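Local coordinates for protein acidocalcisomal pyrophosphatase (Trypanosoma brucei brucei, PDB 5C5V) that probably hydrolyses inorganic diphosphate with the help of magnesium ions, in a pyrophosphatase domain joined to an EF-hand domain, at residues Y35-M40 / K78-V83. Residues are numbered along the deposited sequence; the frame is centred on the assembly and turned at random.
Sequences YLGRNM and KCFSMV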
ATOM      1  N   TYR A  35      33.838  -2.304  39.070  1.00 70.93           N
ATOM      2  CA  TYR A  35      32.930  -3.292  38.503  1.00 70.57           C
ATOM      3  C   TYR A  35      33.600  -4.663  38.324  1.00 70.71           C
ATOM      4  O   TYR A  35      33.074  -5.678  38.777  1.00 71.08           O
ATOM      5  CB  TYR A  35      32.367  -2.806  37.163  1.00 69.92           C
ATOM      6  CG  TYR A  35      31.627  -3.869  36.380  1.00 69.41           C
ATOM      7  CD1 TYR A  35      30.391  -4.342  36.808  1.00 69.72           C
ATOM      8  CD2 TYR A  35      32.151  -4.383  35.206  1.00 68.83           C
ATOM      9  CE1 TYR A  35      29.709  -5.315  36.098  1.00 69.49           C
ATOM     10  CE2 TYR A  35      31.474  -5.347  34.487  1.00 68.86           C
ATOM     11  CZ  TYR A  35      30.254  -5.809  34.937  1.00 69.16           C
ATOM     12  OH  TYR A  35      29.585  -6.775  34.217  1.00 69.11           O
ATOM     13  N   LEU A  36      34.750  -4.691  37.658  1.00 72.99           N
ATOM     14  CA  LEU A  36      35.478  -5.938  37.431  1.00 73.52           C
ATOM     15  C   LEU A  36      35.865  -6.581  38.760  1.00 74.32           C
ATOM     16  O   LEU A  36      35.897  -7.802  38.890  1.00 74.79           O
ATOM     17  CB  LEU A  36      36.723  -5.676  36.588  1.00 73.18           C
ATOM     18  CG  LEU A  36      36.423  -5.380  35.116  1.00 72.59           C
ATOM     19  CD1 LEU A  36      37.694  -5.004  34.392  1.00 72.70           C
ATOM     20  CD2 LEU A  36      35.774  -6.586  34.446  1.00 72.22           C
ATOM     21  N   GLY A  37      36.121  -5.723  39.737  1.00 75.73           N
ATOM     22  CA  GLY A  37      36.563  -6.077  41.068  1.00 76.43           C
ATOM     23  C   GLY A  37      35.466  -6.490  42.029  1.00 76.97           C
ATOM     24  O   GLY A  37      35.733  -6.843  43.178  1.00 77.78           O
ATOM     25  N   ARG A  38      34.230  -6.465  41.561  1.00 76.56           N
ATOM     26  CA  ARG A  38      33.088  -6.765  42.414  1.00 77.02           C
ATOM     27  C   ARG A  38      33.132  -8.164  43.038  1.00 77.63           C
ATOM     28  O   ARG A  38      32.628  -8.370  44.134  1.00 78.25           O
ATOM     29  CB  ARG A  38      31.798  -6.599  41.599  1.00 76.48           C
ATOM     30  CG  ARG A  38      30.520  -6.572  42.420  1.00 77.12           C
ATOM     31  CD  ARG A  38      29.284  -6.325  41.546  1.00 76.83           C
ATOM     32  NE  ARG A  38      29.269  -4.982  40.967  1.00 76.33           N
ATOM     33  CZ  ARG A  38      28.598  -3.948  41.477  1.00 76.44           C
ATOM     34  NH1 ARG A  38      27.873  -4.102  42.580  1.00 76.70           N
ATOM     35  NH2 ARG A  38      28.651  -2.759  40.882  1.00 75.66           N
ATOM     36  N   ASN A  39      33.764  -9.119  42.377  1.00 78.45           N
ATOM     37  CA  ASN A  39      33.849 -10.440  42.957  1.00 79.24           C
ATOM     38  C   ASN A  39      35.250 -10.676  43.475  1.00 79.86           C
ATOM     39  O   ASN A  39      35.740 -11.800  43.475  1.00 80.11           O
ATOM     40  CB  ASN A  39      33.451 -11.493  41.942  1.00 79.23           C
ATOM     41  CG  ASN A  39      31.982 -11.413  41.594  1.00 79.34           C
ATOM     42  OD1 ASN A  39      31.603 -11.155  40.445  1.00 78.81           O
ATOM     43  ND2 ASN A  39      31.135 -11.613  42.604  1.00 79.40           N
ATOM     44  N   MET A  40      35.890  -9.582  43.889  1.00 82.34           N
ATOM     45  CA  MET A  40      37.242  -9.609  44.429  1.00 82.60           C
ATOM     46  C   MET A  40      37.266  -8.779  45.697  1.00 82.93           C
ATOM     47  O   MET A  40      36.259  -8.194  46.096  1.00 82.44           O
ATOM     48  CB  MET A  40      38.246  -9.030  43.429  1.00 82.36           C
ATOM     49  CG  MET A  40      38.085  -9.534  41.996  1.00 81.66           C
ATOM     50  SD  MET A  40      39.339  -8.815  40.916  1.00 81.62           S
ATOM     51  CE  MET A  40      38.916  -9.544  39.335  1.00 80.56           C
ATOM     52  N   LYS A  78      37.508 -15.805  36.822  1.00 83.68           N
ATOM     53  CA  LYS A  78      36.645 -15.701  37.997  1.00 83.70           C
ATOM     54  C   LYS A  78      35.713 -14.485  37.873  1.00 83.35           C
ATOM     55  O   LYS A  78      34.492 -14.618  38.031  1.00 82.96           O
ATOM     56  CB  LYS A  78      37.437 -15.571  39.290  1.00 84.36           C
ATOM     57  CG  LYS A  78      38.224 -14.279  39.440  1.00 84.25           C
ATOM     58  CD  LYS A  78      39.092 -14.339  40.683  1.00 84.67           C
ATOM     59  CE  LYS A  78      39.945 -13.096  40.847  1.00 84.78           C
ATOM     60  NZ  LYS A  78      40.786 -13.173  42.087  1.00 85.15           N
ATOM     61  N   CYS A  79      36.268 -13.313  37.548  1.00 82.15           N
ATOM     62  CA  CYS A  79      35.438 -12.117  37.467  1.00 81.45           C
ATOM     63  C   CYS A  79      34.691 -12.156  36.140  1.00 80.49           C
ATOM     64  O   CYS A  79      33.585 -11.640  36.029  1.00 80.06           O
ATOM     65  CB  CYS A  79      36.261 -10.823  37.580  1.00 81.29           C
ATOM     66  SG  CYS A  79      36.844 -10.144  35.983  1.00 80.30           S
ATOM     67  N   PHE A  80      35.295 -12.792  35.140  1.00 76.80           N
ATOM     68  CA  PHE A  80      34.709 -12.871  33.807  1.00 76.09           C
ATOM     69  C   PHE A  80      33.357 -13.573  33.808  1.00 75.97           C
ATOM     70  O   PHE A  80      32.554 -13.400  32.890  1.00 75.46           O
ATOM     71  CB  PHE A  80      35.643 -13.599  32.842  1.00 76.20           C
ATOM     72  CG  PHE A  80      35.087 -13.729  31.450  1.00 75.60           C
ATOM     73  CD1 PHE A  80      35.115 -12.654  30.569  1.00 74.95           C
ATOM     74  CD2 PHE A  80      34.490 -14.909  31.038  1.00 75.61           C
ATOM     75  CE1 PHE A  80      34.581 -12.762  29.284  1.00 74.37           C
ATOM     76  CE2 PHE A  80      33.954 -15.028  29.757  1.00 75.37           C
ATOM     77  CZ  PHE A  80      33.999 -13.950  28.880  1.00 74.60           C
ATOM     78  N   SER A  81      33.103 -14.391  34.815  1.00 75.47           N
ATOM     79  CA  SER A  81      31.809 -15.051  34.885  1.00 75.36           C
ATOM     80  C   SER A  81      30.716 -14.004  35.071  1.00 74.86           C
ATOM     81  O   SER A  81      29.623 -14.143  34.533  1.00 74.54           O
ATOM     82  CB  SER A  81      31.774 -16.078  36.014  1.00 76.28           C
ATOM     83  OG  SER A  81      30.499 -16.692  36.058  1.00 76.48           O
ATOM     84  N   MET A  82      31.012 -12.964  35.847  1.00 73.12           N
ATOM     85  CA  MET A  82      30.083 -11.850  36.004  1.00 72.76           C
ATOM     86  C   MET A  82      29.948 -11.079  34.694  1.00 71.90           C
ATOM     87  O   MET A  82      28.843 -10.834  34.227  1.00 71.39           O
ATOM     88  CB  MET A  82      30.533 -10.911  37.126  1.00 73.13           C
ATOM     89  CG  MET A  82      29.728  -9.609  37.175  1.00 73.07           C
ATOM     90  SD  MET A  82      30.453  -8.332  38.230  1.00 73.31           S
ATOM     91  CE  MET A  82      32.139  -8.259  37.626  1.00 72.58           C
ATOM     92  N   VAL A  83      31.084 -10.731  34.102  1.00 70.66           N
ATOM     93  CA  VAL A  83      31.124 -10.012  32.837  1.00 69.94           C
ATOM     94  C   VAL A  83      30.305 -10.735  31.783  1.00 69.85           C
ATOM     95  O   VAL A  83      29.485 -10.123  31.081  1.00 69.27           O
ATOM     96  CB  VAL A  83      32.566  -9.858  32.316  1.00 69.94           C
ATOM     97  CG1 VAL A  83      32.561  -9.262  30.926  1.00 69.02           C
ATOM     98  CG2 VAL A  83      33.392  -9.012  33.267  1.00 70.14           C
TER
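Met82 meets Tyr35 with both its sulfur and its methyl group. Met82 CE sits almost squarely over one face of the Tyr35 ring, 4.1 Å from its centroid, a CH-pi contact. The sulfur approaches the same ring more obliquely in a Met-aromatic contact, in which Met82 SD lies 3.8 Å from Tyr35 CE1. With chi3 at 51°, Met82 CE is folded back over the Tyr35 ring and onto that residue's own carbonyl, 3.0 Å from Tyr35 O. That carbonyl also accepts a hydrogen bond from Arg38 N. The Arg38 side chain crosses that of Met82 at about a right angle, its CB and CD touching Met82 SD, and Asn39 OD1 lies 3.5 Å from Met82 CB.

A second group of contacts is purely apolar. Leu36 CD2 touches Val83 CG2 at 3.6 Å and also reaches Cys79 SG. The extended chain of Met40 carries Met40 CE to within 3.4 Å of Cys79 CB, while the methylenes of Lys78 pass across it at roughly a right angle. Met48 of helix 43-53 and Trp67 of helix 61-69 also pack on Leu36, and Val83 rests on Ile8 and Met9 of helix 3-14.

Two polar ends find partners beyond the contact: Tyr35 OH hydrogen-bonds Asp86, and Lys78 NZ forms a salt bridge with Asp44. Within the helical N-terminal part, consistent with the EF-hand assignment and far from the pocket that holds imidodiphosphate and magnesium, the two segments are thus joined by dispersion and sulfur-aromatic attraction.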